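Lipoate-protein ligase 1 (Plasmodium falciparum, PDB 5T8U) belongs to the lipoate-protein ligase family, pairing a ligase A/B-type catalytic domain with a smaller C-terminal domain, and is modelled with lipoic acid bound. Local coordinates at residues 11-16 with 43-48; 219-224 with 239-244; 291-296 with 355-360. All coordinates share one frame; numbering follows the deposited sequence.

Overall arrangement
All three contacts are apolar across their interfaces, with no hydrogen bond between the paired segments, yet they differ in burial. Contacts 1 and 2 are neighbours, centres about 14 Å apart, and share one edge of the large mixed sheet: V14 and V16 of strand 13-17 bond to H244, at the end of the second segment of contact 2. Contact 1 is mostly buried and joins that strand to a loop; contact 2 lays a largely exposed loop on helix 213-227 and is only partly buried. Contact 3 lies on the opposite side of the chain's centre, about 46 to 48 Å away between centres, and is a buried strand-to-helix contact that includes an aromatic ring.

Contact 1. Residues 11-16 with 43-48; sequences GPLVLV and LNINTI
L43 pushes one methyl group against two leucines of strand 13-17, and everything that passes between residues 11-16 and 43-48 is aliphatic. L13 and L43 reach for each other tip to tip, with L43 CD1 3.9 Å from L13 CD1. The same L43 methyl is also 4.1 Å from L13 CD2, so it rests against both branches of the L13 fork. L43 gets there on an extended side chain: its CD1 is anti to CA (chi2 179°), which makes this the far-reaching methyl. L15, two residues along the strand and pointing to the same face, meets L43 at a slant, its CD2 4.1 Å from L43 CD1. One methyl therefore serves both leucines.

I45 adds the second apolar touch. Its CD1 comes to 3.8 Å from L13 CD2, the two side chains running past each other in opposite senses. I45 is exposed whereas the three leucines are buried, so this touch forms the outer margin of the cluster.

The polar part is confined to the loop itself. N46 OD1 accepts from I48 N at 2.8 Å in an Asx turn; the N-H points nearly straight at the oxygen (166°) but arrives 50° above the carbonyl plane of the amide. The turn shapes the loop beyond I45 without touching the strand.

L43 is where the chain leaves helix 39-42, and the loop that follows leads to strand 55-59. Strand 13-17 lies between strands 55-59 and 244-245 in the sheet, and runs parallel to both. L13 and L15 also touch I55 on one neighbour and H244 on the other, and I45 lies on H244. V14 turns to the reverse face of the strand, where I221 and F224 of helix 213-227 cover it.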
ATOM      1  N   GLY A  11     -16.352  13.100 -13.432  1.00 98.57           N
ATOM      2  CA  GLY A  11     -14.994  13.597 -13.549  1.00 96.62           C
ATOM      3  C   GLY A  11     -14.103  13.141 -12.409  1.00 88.34           C
ATOM      4  O   GLY A  11     -14.587  12.569 -11.433  1.00 92.82           O
ATOM      5  N   PRO A  12     -12.799  13.392 -12.526  1.00 67.00           N
ATOM      6  CA  PRO A  12     -11.870  12.967 -11.473  1.00 61.01           C
ATOM      7  C   PRO A  12     -12.220  13.587 -10.128  1.00 61.39           C
ATOM      8  O   PRO A  12     -12.939  14.584 -10.037  1.00 62.31           O
ATOM      9  CB  PRO A  12     -10.503  13.453 -11.979  1.00 59.42           C
ATOM     10  CG  PRO A  12     -10.807  14.468 -13.033  1.00 61.88           C
ATOM     11  CD  PRO A  12     -12.109  14.067 -13.637  1.00 63.07           C
ATOM     12  N   LEU A  13     -11.691  12.974  -9.069  1.00 64.59           N
ATOM     13  CA  LEU A  13     -11.996  13.370  -7.701  1.00 64.63           C
ATOM     14  C   LEU A  13     -10.717  13.595  -6.909  1.00 65.19           C
ATOM     15  O   LEU A  13      -9.732  12.864  -7.067  1.00 62.99           O
ATOM     16  CB  LEU A  13     -12.846  12.313  -6.987  1.00 66.30           C
ATOM     17  CG  LEU A  13     -14.348  12.286  -7.268  1.00 69.39           C
ATOM     18  CD1 LEU A  13     -14.971  11.054  -6.628  1.00 69.38           C
ATOM     19  CD2 LEU A  13     -15.021  13.548  -6.752  1.00 71.97           C
ATOM     20  N   VAL A  14     -10.755  14.606  -6.046  1.00 71.40           N
ATOM     21  CA  VAL A  14      -9.684  14.903  -5.103  1.00 71.19           C
ATOM     22  C   VAL A  14     -10.303  14.870  -3.712  1.00 68.64           C
ATOM     23  O   VAL A  14     -11.155  15.706  -3.384  1.00 73.23           O
ATOM     24  CB  VAL A  14      -9.028  16.260  -5.385  1.00 72.24           C
ATOM     25  CG1 VAL A  14      -7.818  16.467  -4.488  1.00 71.71           C
ATOM     26  CG2 VAL A  14      -8.639  16.372  -6.853  1.00 72.27           C
ATOM     27  N   LEU A  15      -9.882  13.908  -2.898  1.00 59.92           N
ATOM     28  CA  LEU A  15     -10.424  13.689  -1.567  1.00 58.32           C
ATOM     29  C   LEU A  15      -9.332  13.931  -0.533  1.00 62.11           C
ATOM     30  O   LEU A  15      -8.153  13.647  -0.778  1.00 59.87           O
ATOM     31  CB  LEU A  15     -10.979  12.266  -1.430  1.00 56.87           C
ATOM     32  CG  LEU A  15     -11.771  11.745  -2.633  1.00 57.91           C
ATOM     33  CD1 LEU A  15     -12.235  10.316  -2.389  1.00 57.87           C
ATOM     34  CD2 LEU A  15     -12.953  12.647  -2.946  1.00 58.30           C
ATOM     35  N   VAL A  16      -9.729  14.459   0.620  1.00 70.84           N
ATOM     36  CA  VAL A  16      -8.802  14.812   1.686  1.00 74.76           C
ATOM     37  C   VAL A  16      -9.376  14.333   3.010  1.00 72.24           C
ATOM     38  O   VAL A  16     -10.594  14.369   3.220  1.00 76.85           O
ATOM     39  CB  VAL A  16      -8.539  16.333   1.725  1.00 78.33           C
ATOM     40  CG1 VAL A  16      -7.616  16.697   2.884  1.00 79.95           C
ATOM     41  CG2 VAL A  16      -7.946  16.799   0.405  1.00 77.86           C
ATOM     42  N   LEU A  43     -20.374  10.254  -1.269  1.00 83.60           N
ATOM     43  CA  LEU A  43     -20.321  11.697  -1.408  1.00 84.73           C
ATOM     44  C   LEU A  43     -21.708  12.204  -1.789  1.00 87.31           C
ATOM     45  O   LEU A  43     -22.527  11.474  -2.354  1.00 94.26           O
ATOM     46  CB  LEU A  43     -19.298  12.110  -2.467  1.00 80.55           C
ATOM     47  CG  LEU A  43     -17.876  11.561  -2.333  1.00 75.52           C
ATOM     48  CD1 LEU A  43     -17.019  12.061  -3.489  1.00 73.98           C
ATOM     49  CD2 LEU A  43     -17.255  11.948  -0.999  1.00 73.35           C
ATOM     50  N   ASN A  44     -21.980  13.466  -1.465  1.00 74.83           N
ATOM     51  CA  ASN A  44     -23.287  14.054  -1.735  1.00 75.83           C
ATOM     52  C   ASN A  44     -23.361  14.702  -3.114  1.00 75.32           C
ATOM     53  O   ASN A  44     -24.142  15.643  -3.315  1.00 77.71           O
ATOM     54  CB  ASN A  44     -23.637  15.064  -0.643  1.00 80.09           C
ATOM     55  CG  ASN A  44     -23.751  14.421   0.727  1.00 80.97           C
ATOM     56  OD1 ASN A  44     -24.349  13.355   0.878  1.00 80.17           O
ATOM     57  ND2 ASN A  44     -23.170  15.063   1.732  1.00 82.20           N
ATOM     58  N   ILE A  45     -22.570  14.218  -4.071  0.82 71.79           N
ATOM     59  CA  ILE A  45     -22.517  14.788  -5.412  0.82 72.18           C
ATOM     60  C   ILE A  45     -23.748  14.351  -6.196  0.82 77.86           C
ATOM     61  O   ILE A  45     -24.625  15.167  -6.505  0.82 80.18           O
ATOM     62  CB  ILE A  45     -21.221  14.377  -6.137  0.82 69.42           C
ATOM     63  CG1 ILE A  45     -19.998  14.916  -5.385  0.82 69.90           C
ATOM     64  CG2 ILE A  45     -21.219  14.892  -7.574  0.82 68.53           C
ATOM     65  CD1 ILE A  45     -18.672  14.366  -5.871  0.82 69.21           C
ATOM     66  N   ASN A  46     -23.823  13.062  -6.519  1.00 84.86           N
ATOM     67  CA  ASN A  46     -24.910  12.518  -7.317  1.00 89.71           C
ATOM     68  C   ASN A  46     -25.526  11.326  -6.597  1.00 95.27           C
ATOM     69  O   ASN A  46     -24.931  10.748  -5.684  1.00 93.10           O
ATOM     70  CB  ASN A  46     -24.424  12.101  -8.713  1.00 89.85           C
ATOM     71  CG  ASN A  46     -25.564  11.829  -9.671  1.00 92.51           C
ATOM     72  OD1 ASN A  46     -26.650  11.419  -9.264  1.00 94.03           O
ATOM     73  ND2 ASN A  46     -25.323  12.063 -10.955  1.00 93.15           N
ATOM     74  N   THR A  47     -26.737  10.965  -7.021  0.97108.13           N
ATOM     75  CA  THR A  47     -27.474   9.856  -6.431  0.97112.72           C
ATOM     76  C   THR A  47     -27.554   8.629  -7.325  0.97114.13           C
ATOM     77  O   THR A  47     -27.708   7.519  -6.809  0.97114.69           O
ATOM     78  CB  THR A  47     -28.904  10.293  -6.080  0.97114.94           C
ATOM     79  OG1 THR A  47     -28.884  11.615  -5.527  0.97113.79           O
ATOM     80  CG2 THR A  47     -29.526   9.334  -5.067  0.97115.80           C
ATOM     81  N   ILE A  48     -27.455   8.794  -8.644  0.92113.57           N
ATOM     82  CA  ILE A  48     -27.628   7.696  -9.595  0.92114.90           C
ATOM     83  C   ILE A  48     -26.302   7.316 -10.247  0.92116.10           C
ATOM     84  O   ILE A  48     -25.830   6.188 -10.100  0.92113.74           O
ATOM     85  CB  ILE A  48     -28.691   8.046 -10.661  0.92116.20           C
ATOM     86  CG1 ILE A  48     -29.965   8.581 -10.001  0.92117.06           C
ATOM     87  CG2 ILE A  48     -29.005   6.813 -11.505  0.92117.39           C
ATOM     88  CD1 ILE A  48     -30.988   9.117 -10.982  0.92118.98           C
TER

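Contact 2. Residues 219-224 with 239-244; sequences ALIKEF and NDITVH
I221 and I241 meet through their branch methyls, CG2 to CG2 at 3.7 Å, where helix 213-227 is overlaid by the loop leading into strand 244-245. The two isoleucines cross obliquely. In each of them CG2 lies anti to the backbone N (CG1 of I221 at chi1 -60°, of I241 at -78°), leaving the longer CG1 arm to run off in another direction. The two arms then find different partners.

On the helix side, the I221 arm ends in CD1, which lies 4.2 Å from V243 CG2. This is a looser touch, made two residues further along the loop. On the loop side, the I241 arm goes to K222. The two side chains cross at about a right angle, and I241 CD1 sits 3.6 Å from K222 CG and 4.0 Å from K222 CA. The methyl thus covers the root of the lysine side chain and the helix backbone beneath it, and I241 straddles two consecutive helix residues. Beyond CG the K222 chain is extended and carries its ammonium group away from the loop. I241 and K222 also touch crystal neighbours, so lattice packing may influence their conformations.

Two different sides of the helix face the rest of the fold: I221 also packs on L58 of the large sheet, while E223 looks toward helix 117-132, where its OE1 accepts a hydrogen bond from N130 ND2. V243 rests on V16 at the sheet edge.

Chemically, the loop is held to the helix by methyl and methylene contacts, with no hydrogen bond or ion pair between the two segments. The lysine takes part through its hydrocarbon base while its charge points elsewhere, as suits an apolar margin where I221 is buried but I241 and K222 are exposed.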
ATOM      1  N   ALA A 219       0.296  21.633  -5.005  1.00 57.63           N
ATOM      2  CA  ALA A 219       0.957  21.398  -6.286  1.00 57.98           C
ATOM      3  C   ALA A 219       0.549  20.051  -6.874  1.00 58.44           C
ATOM      4  O   ALA A 219       0.302  19.934  -8.082  1.00 56.58           O
ATOM      5  CB  ALA A 219       2.473  21.470  -6.115  1.00 55.93           C
ATOM      6  N   LEU A 220       0.457  19.025  -6.026  1.00 63.23           N
ATOM      7  CA  LEU A 220       0.130  17.685  -6.500  1.00 66.81           C
ATOM      8  C   LEU A 220      -1.286  17.625  -7.060  1.00 66.65           C
ATOM      9  O   LEU A 220      -1.523  16.988  -8.094  1.00 68.08           O
ATOM     10  CB  LEU A 220       0.305  16.684  -5.360  1.00 66.46           C
ATOM     11  CG  LEU A 220       0.233  15.196  -5.697  1.00 65.88           C
ATOM     12  CD1 LEU A 220       1.241  14.825  -6.770  1.00 67.78           C
ATOM     13  CD2 LEU A 220       0.477  14.385  -4.436  1.00 67.09           C
ATOM     14  N   ILE A 221      -2.242  18.270  -6.389  1.00 64.67           N
ATOM     15  CA  ILE A 221      -3.602  18.338  -6.917  1.00 63.62           C
ATOM     16  C   ILE A 221      -3.611  19.070  -8.252  1.00 62.15           C
ATOM     17  O   ILE A 221      -4.291  18.659  -9.203  1.00 63.62           O
ATOM     18  CB  ILE A 221      -4.539  19.008  -5.894  1.00 64.16           C
ATOM     19  CG1 ILE A 221      -4.555  18.213  -4.583  1.00 61.99           C
ATOM     20  CG2 ILE A 221      -5.954  19.120  -6.459  1.00 65.93           C
ATOM     21  CD1 ILE A 221      -5.292  18.902  -3.448  1.00 59.97           C
ATOM     22  N   LYS A 222      -2.851  20.165  -8.346  1.00 56.11           N
ATOM     23  CA  LYS A 222      -2.747  20.901  -9.601  1.00 57.06           C
ATOM     24  C   LYS A 222      -2.301  19.987 -10.737  1.00 58.35           C
ATOM     25  O   LYS A 222      -2.984  19.864 -11.759  1.00 58.87           O
ATOM     26  CB  LYS A 222      -1.779  22.076  -9.436  1.00 59.58           C
ATOM     27  CG  LYS A 222      -2.403  23.312  -8.804  1.00 60.11           C
ATOM     28  CD  LYS A 222      -1.364  24.394  -8.550  1.00 59.87           C
ATOM     29  CE  LYS A 222      -2.010  25.723  -8.180  1.00 62.62           C
ATOM     30  NZ  LYS A 222      -1.006  26.816  -8.019  1.00 63.78           N
ATOM     31  N   GLU A 223      -1.149  19.332 -10.573  1.00 59.04           N
ATOM     32  CA  GLU A 223      -0.643  18.464 -11.633  1.00 60.42           C
ATOM     33  C   GLU A 223      -1.530  17.246 -11.864  1.00 59.34           C
ATOM     34  O   GLU A 223      -1.477  16.654 -12.946  1.00 60.11           O
ATOM     35  CB  GLU A 223       0.783  18.018 -11.310  1.00 61.44           C
ATOM     36  CG  GLU A 223       1.829  19.099 -11.530  1.00 66.52           C
ATOM     37  CD  GLU A 223       1.949  19.509 -12.986  1.00 74.92           C
ATOM     38  OE1 GLU A 223       2.619  20.524 -13.267  1.00 78.97           O
ATOM     39  OE2 GLU A 223       1.372  18.815 -13.849  1.00 80.25           O
ATOM     40  N   PHE A 224      -2.335  16.857 -10.876  1.00 58.00           N
ATOM     41  CA  PHE A 224      -3.286  15.765 -11.058  1.00 56.44           C
ATOM     42  C   PHE A 224      -4.412  16.179 -12.000  1.00 58.21           C
ATOM     43  O   PHE A 224      -4.587  15.602 -13.085  1.00 57.43           O
ATOM     44  CB  PHE A 224      -3.827  15.348  -9.686  1.00 54.33           C
ATOM     45  CG  PHE A 224      -4.908  14.306  -9.732  1.00 51.91           C
ATOM     46  CD1 PHE A 224      -4.591  12.960  -9.821  1.00 50.14           C
ATOM     47  CD2 PHE A 224      -6.242  14.670  -9.647  1.00 50.45           C
ATOM     48  CE1 PHE A 224      -5.586  12.002  -9.844  1.00 48.60           C
ATOM     49  CE2 PHE A 224      -7.240  13.717  -9.672  1.00 48.63           C
ATOM     50  CZ  PHE A 224      -6.911  12.380  -9.771  1.00 49.76           C
ATOM     51  N   ASN A 239     -10.605  26.721 -15.412  1.00 79.40           N
ATOM     52  CA  ASN A 239      -9.338  26.432 -14.742  1.00 80.75           C
ATOM     53  C   ASN A 239      -9.598  26.354 -13.236  1.00 82.30           C
ATOM     54  O   ASN A 239      -9.251  27.241 -12.455  1.00 80.47           O
ATOM     55  CB  ASN A 239      -8.299  27.493 -15.085  1.00 82.37           C
ATOM     56  CG  ASN A 239      -6.878  27.036 -14.805  1.00 81.56           C
ATOM     57  OD1 ASN A 239      -6.658  26.007 -14.165  1.00 78.90           O
ATOM     58  ND2 ASN A 239      -5.904  27.808 -15.278  1.00 83.74           N
ATOM     59  N   ASP A 240     -10.237  25.255 -12.839  1.00 90.61           N
ATOM     60  CA  ASP A 240     -10.749  25.101 -11.485  1.00 90.10           C
ATOM     61  C   ASP A 240     -10.207  23.829 -10.848  1.00 83.10           C
ATOM     62  O   ASP A 240      -9.767  22.898 -11.528  1.00 85.97           O
ATOM     63  CB  ASP A 240     -12.284  25.069 -11.473  1.00 93.99           C
ATOM     64  CG  ASP A 240     -12.848  23.889 -12.241  1.00 98.02           C
ATOM     65  OD1 ASP A 240     -12.138  23.356 -13.119  1.00100.68           O
ATOM     66  OD2 ASP A 240     -14.001  23.494 -11.967  1.00 99.20           O
ATOM     67  N   ILE A 241     -10.253  23.809  -9.518  1.00 70.66           N
ATOM     68  CA  ILE A 241      -9.864  22.662  -8.710  1.00 63.45           C
ATOM     69  C   ILE A 241     -10.941  22.449  -7.658  1.00 63.27           C
ATOM     70  O   ILE A 241     -11.503  23.416  -7.133  1.00 64.67           O
ATOM     71  CB  ILE A 241      -8.479  22.871  -8.056  1.00 62.19           C
ATOM     72  CG1 ILE A 241      -7.368  22.635  -9.085  1.00 62.13           C
ATOM     73  CG2 ILE A 241      -8.289  21.958  -6.837  1.00 60.33           C
ATOM     74  CD1 ILE A 241      -5.974  22.992  -8.593  1.00 61.86           C
ATOM     75  N   THR A 242     -11.232  21.186  -7.353  1.00 63.40           N
ATOM     76  CA  THR A 242     -12.239  20.833  -6.361  1.00 61.29           C
ATOM     77  C   THR A 242     -11.652  19.828  -5.383  1.00 61.74           C
ATOM     78  O   THR A 242     -10.929  18.910  -5.780  1.00 63.54           O
ATOM     79  CB  THR A 242     -13.498  20.255  -7.021  1.00 62.17           C
ATOM     80  OG1 THR A 242     -14.016  21.196  -7.970  1.00 65.24           O
ATOM     81  CG2 THR A 242     -14.567  19.957  -5.978  1.00 60.93           C
ATOM     82  N   VAL A 243     -11.977  20.002  -4.102  1.00 61.32           N
ATOM     83  CA  VAL A 243     -11.408  19.199  -3.025  1.00 60.12           C
ATOM     84  C   VAL A 243     -12.538  18.792  -2.089  1.00 60.93           C
ATOM     85  O   VAL A 243     -13.268  19.652  -1.582  1.00 62.31           O
ATOM     86  CB  VAL A 243     -10.319  19.964  -2.250  1.00 60.36           C
ATOM     87  CG1 VAL A 243      -9.752  19.110  -1.119  1.00 59.89           C
ATOM     88  CG2 VAL A 243      -9.208  20.403  -3.194  1.00 60.44           C
ATOM     89  N   HIS A 244     -12.684  17.490  -1.860  1.00 59.60           N
ATOM     90  CA  HIS A 244     -13.672  16.960  -0.933  1.00 59.94           C
ATOM     91  C   HIS A 244     -13.001  16.530   0.367  1.00 61.48           C
ATOM     92  O   HIS A 244     -11.862  16.058   0.375  1.00 61.39           O
ATOM     93  CB  HIS A 244     -14.417  15.771  -1.545  1.00 58.97           C
ATOM     94  CG  HIS A 244     -15.395  16.153  -2.611  1.00 59.99           C
ATOM     95  ND1 HIS A 244     -15.010  16.490  -3.891  1.00 59.95           N
ATOM     96  CD2 HIS A 244     -16.746  16.248  -2.589  1.00 61.82           C
ATOM     97  CE1 HIS A 244     -16.081  16.777  -4.610  1.00 61.64           C
ATOM     98  NE2 HIS A 244     -17.147  16.640  -3.842  1.00 62.75           N
TER

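Contact 3. Residues 291-296 with 355-360; sequences LELFFN and SWILQE
L293 and I357 make the tight end of this contact: L293 CD2 stands 3.8 Å from I357 CD1, and the two side chains cross at roughly a right angle. The other leucine methyl, CD1, turns to W356 and lies 4.4 Å from CZ3, at the indole edge and near its plane, so the L293 fork is shared between two residues of the helix end. L291 meets the same end of the ring: its CB is 4.3 Å from W356 CZ3, and its backbone O, oblique to the ring, is 4.1 Å from W356 CH2. With CG anti to the backbone N (chi1 169°) the indole reaches out toward the strand, and chi2 of 56° turns its six-membered ring to the leucines.

Toward solvent the arrangement loosens and becomes polar. W356 NE1 donates to OE2 of the exposed E360, the last residue of the chain, at 2.8 Å. The bond is bent (131° at the hydrogen), and it leaves the indole plane and meets the carboxylate from above its plane. A type I turn from I357 to E360, closed by E360 N to I357 O at 2.8 Å, folds the chain end back to this partner.

Strand 289-297 is the middle of a three-stranded antiparallel sheet, flanked by 280-286 and 302-309. W356 meets F286 of the first edge-to-face, L293 touches I307 of the second, and I357 packs on F339 of helix 332-341.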
ATOM      1  N   LEU A 291      11.076 -14.163   1.340  1.00 81.17           N
ATOM      2  CA  LEU A 291      10.010 -15.153   1.400  1.00 84.78           C
ATOM      3  C   LEU A 291      10.314 -16.137   2.518  1.00 86.55           C
ATOM      4  O   LEU A 291      11.444 -16.622   2.633  1.00 89.46           O
ATOM      5  CB  LEU A 291       9.862 -15.894   0.065  1.00 84.79           C
ATOM      6  CG  LEU A 291       8.777 -15.366  -0.876  1.00 82.82           C
ATOM      7  CD1 LEU A 291       8.982 -15.897  -2.286  1.00 83.45           C
ATOM      8  CD2 LEU A 291       7.395 -15.745  -0.364  1.00 82.08           C
ATOM      9  N   GLU A 292       9.300 -16.418   3.335  1.00 82.19           N
ATOM     10  CA  GLU A 292       9.400 -17.337   4.462  1.00 83.61           C
ATOM     11  C   GLU A 292       8.178 -18.240   4.454  1.00 81.78           C
ATOM     12  O   GLU A 292       7.046 -17.755   4.561  1.00 81.11           O
ATOM     13  CB  GLU A 292       9.487 -16.585   5.793  1.00 86.21           C
ATOM     14  CG  GLU A 292      10.843 -15.980   6.089  1.00 88.98           C
ATOM     15  CD  GLU A 292      10.927 -15.410   7.490  1.00 91.81           C
ATOM     16  OE1 GLU A 292       9.867 -15.237   8.129  1.00 91.93           O
ATOM     17  OE2 GLU A 292      12.054 -15.141   7.956  1.00 93.73           O
ATOM     18  N   LEU A 293       8.408 -19.544   4.338  1.00 79.70           N
ATOM     19  CA  LEU A 293       7.346 -20.540   4.344  1.00 78.39           C
ATOM     20  C   LEU A 293       7.422 -21.359   5.622  1.00 80.55           C
ATOM     21  O   LEU A 293       8.482 -21.895   5.959  1.00 79.36           O
ATOM     22  CB  LEU A 293       7.451 -21.468   3.132  1.00 79.69           C
ATOM     23  CG  LEU A 293       6.590 -21.102   1.924  1.00 79.05           C
ATOM     24  CD1 LEU A 293       7.082 -19.812   1.286  1.00 76.30           C
ATOM     25  CD2 LEU A 293       6.574 -22.239   0.914  1.00 80.35           C
ATOM     26  N   PHE A 294       6.300 -21.448   6.329  0.95 87.82           N
ATOM     27  CA  PHE A 294       6.141 -22.348   7.461  0.95 93.39           C
ATOM     28  C   PHE A 294       5.122 -23.414   7.090  0.95 96.43           C
ATOM     29  O   PHE A 294       4.074 -23.102   6.519  0.95 95.73           O
ATOM     30  CB  PHE A 294       5.677 -21.591   8.709  0.95 93.08           C
ATOM     31  CG  PHE A 294       6.597 -20.476   9.123  0.95 92.15           C
ATOM     32  CD1 PHE A 294       7.438 -20.623  10.213  0.95 95.22           C
ATOM     33  CD2 PHE A 294       6.617 -19.281   8.425  0.95 89.03           C
ATOM     34  CE1 PHE A 294       8.283 -19.599  10.597  0.95 94.04           C
ATOM     35  CE2 PHE A 294       7.461 -18.254   8.803  0.95 88.16           C
ATOM     36  CZ  PHE A 294       8.295 -18.414   9.891  0.95 90.12           C
ATOM     37  N   PHE A 295       5.424 -24.674   7.400  1.00100.50           N
ATOM     38  CA  PHE A 295       4.522 -25.740   6.985  1.00102.27           C
ATOM     39  C   PHE A 295       4.679 -26.955   7.887  1.00106.77           C
ATOM     40  O   PHE A 295       5.714 -27.156   8.529  1.00108.87           O
ATOM     41  CB  PHE A 295       4.759 -26.131   5.521  1.00101.02           C
ATOM     42  CG  PHE A 295       6.139 -26.660   5.244  1.00101.71           C
ATOM     43  CD1 PHE A 295       7.158 -25.807   4.851  1.00 99.11           C
ATOM     44  CD2 PHE A 295       6.413 -28.011   5.366  1.00105.13           C
ATOM     45  CE1 PHE A 295       8.425 -26.293   4.591  1.00100.52           C
ATOM     46  CE2 PHE A 295       7.679 -28.504   5.108  1.00106.36           C
ATOM     47  CZ  PHE A 295       8.686 -27.644   4.719  1.00104.13           C
ATOM     48  N   ASN A 296       3.615 -27.757   7.921  1.00105.87           N
ATOM     49  CA  ASN A 296       3.590 -29.047   8.591  1.00107.40           C
ATOM     50  C   ASN A 296       3.266 -30.127   7.569  1.00107.51           C
ATOM     51  O   ASN A 296       2.635 -29.860   6.542  1.00105.47           O
ATOM     52  CB  ASN A 296       2.549 -29.072   9.718  1.00109.32           C
ATOM     53  CG  ASN A 296       2.723 -27.934  10.699  1.00108.89           C
ATOM     54  OD1 ASN A 296       3.830 -27.436  10.900  1.00108.59           O
ATOM     55  ND2 ASN A 296       1.626 -27.513  11.317  1.00109.15           N
ATOM     56  N   SER A 355      11.310 -22.966  -8.586  1.00 75.96           N
ATOM     57  CA  SER A 355      12.680 -23.442  -8.719  1.00 73.66           C
ATOM     58  C   SER A 355      13.414 -23.387  -7.388  1.00 73.48           C
ATOM     59  O   SER A 355      14.347 -24.167  -7.161  1.00 74.25           O
ATOM     60  CB  SER A 355      13.417 -22.617  -9.772  1.00 72.64           C
ATOM     61  OG  SER A 355      14.795 -22.946  -9.802  1.00 75.22           O
ATOM     62  N   TRP A 356      13.013 -22.477  -6.498  1.00 74.32           N
ATOM     63  CA  TRP A 356      13.600 -22.446  -5.162  1.00 76.22           C
ATOM     64  C   TRP A 356      13.032 -23.550  -4.275  1.00 76.47           C
ATOM     65  O   TRP A 356      13.779 -24.234  -3.569  1.00 80.18           O
ATOM     66  CB  TRP A 356      13.367 -21.081  -4.514  1.00 74.61           C
ATOM     67  CG  TRP A 356      13.705 -21.074  -3.059  1.00 74.40           C
ATOM     68  CD1 TRP A 356      14.894 -21.425  -2.497  1.00 76.23           C
ATOM     69  CD2 TRP A 356      12.844 -20.698  -1.977  1.00 74.16           C
ATOM     70  NE1 TRP A 356      14.832 -21.294  -1.132  1.00 76.83           N
ATOM     71  CE2 TRP A 356      13.582 -20.849  -0.786  1.00 75.64           C
ATOM     72  CE3 TRP A 356      11.522 -20.247  -1.898  1.00 73.66           C
ATOM     73  CZ2 TRP A 356      13.045 -20.566   0.467  1.00 76.81           C
ATOM     74  CZ3 TRP A 356      10.989 -19.967  -0.650  1.00 73.36           C
ATOM     75  CH2 TRP A 356      11.751 -20.127   0.514  1.00 75.89           C
ATOM     76  N   ILE A 357      11.710 -23.734  -4.297  1.00 70.94           N
ATOM     77  CA  ILE A 357      11.076 -24.694  -3.396  1.00 70.65           C
ATOM     78  C   ILE A 357      11.524 -26.111  -3.720  1.00 74.77           C
ATOM     79  O   ILE A 357      11.745 -26.927  -2.818  1.00 76.33           O
ATOM     80  CB  ILE A 357       9.543 -24.552  -3.455  1.00 70.56           C
ATOM     81  CG1 ILE A 357       9.116 -23.283  -2.710  1.00 68.98           C
ATOM     82  CG2 ILE A 357       8.851 -25.792  -2.866  1.00 72.19           C
ATOM     83  CD1 ILE A 357       7.627 -23.024  -2.701  1.00 67.75           C
ATOM     84  N   LEU A 358      11.667 -26.430  -5.007  1.00 78.47           N
ATOM     85  CA  LEU A 358      12.085 -27.779  -5.377  1.00 82.34           C
ATOM     86  C   LEU A 358      13.496 -28.112  -4.911  1.00 86.92           C
ATOM     87  O   LEU A 358      13.943 -29.244  -5.126  1.00 90.61           O
ATOM     88  CB  LEU A 358      11.984 -27.968  -6.890  1.00 80.25           C
ATOM     89  CG  LEU A 358      10.592 -27.798  -7.506  1.00 78.66           C
ATOM     90  CD1 LEU A 358      10.620 -28.203  -8.966  1.00 78.79           C
ATOM     91  CD2 LEU A 358       9.528 -28.596  -6.756  1.00 78.92           C
ATOM     92  N   GLN A 359      14.206 -27.173  -4.290  1.00 91.13           N
ATOM     93  CA  GLN A 359      15.510 -27.441  -3.701  1.00 96.49           C
ATOM     94  C   GLN A 359      15.464 -27.462  -2.177  1.00 98.30           C
ATOM     95  O   GLN A 359      16.514 -27.571  -1.537  1.00102.72           O
ATOM     96  CB  GLN A 359      16.522 -26.408  -4.194  1.00 96.34           C
ATOM     97  CG  GLN A 359      16.832 -26.548  -5.675  1.00 97.60           C
ATOM     98  CD  GLN A 359      17.378 -25.277  -6.291  1.00 98.42           C
ATOM     99  OE1 GLN A 359      17.477 -24.241  -5.633  1.00 97.96           O
ATOM    100  NE2 GLN A 359      17.730 -25.349  -7.570  1.00 98.92           N
ATOM    101  N   GLU A 360      14.273 -27.365  -1.588  1.00 93.27           N
ATOM    102  CA  GLU A 360      14.089 -27.487  -0.142  1.00 93.49           C
ATOM    103  C   GLU A 360      12.637 -27.212   0.230  1.00 90.88           C
ATOM    104  O   GLU A 360      11.966 -28.057   0.821  1.00 91.41           O
ATOM    105  CB  GLU A 360      15.007 -26.530   0.620  1.00 94.82           C
ATOM    106  CG  GLU A 360      14.962 -25.096   0.130  1.00 93.23           C
ATOM    107  CD  GLU A 360      16.024 -24.236   0.782  1.00 94.76           C
ATOM    108  OE1 GLU A 360      17.079 -24.786   1.163  1.00 97.28           O
ATOM    109  OE2 GLU A 360      15.803 -23.014   0.920  1.00 93.27           O
TER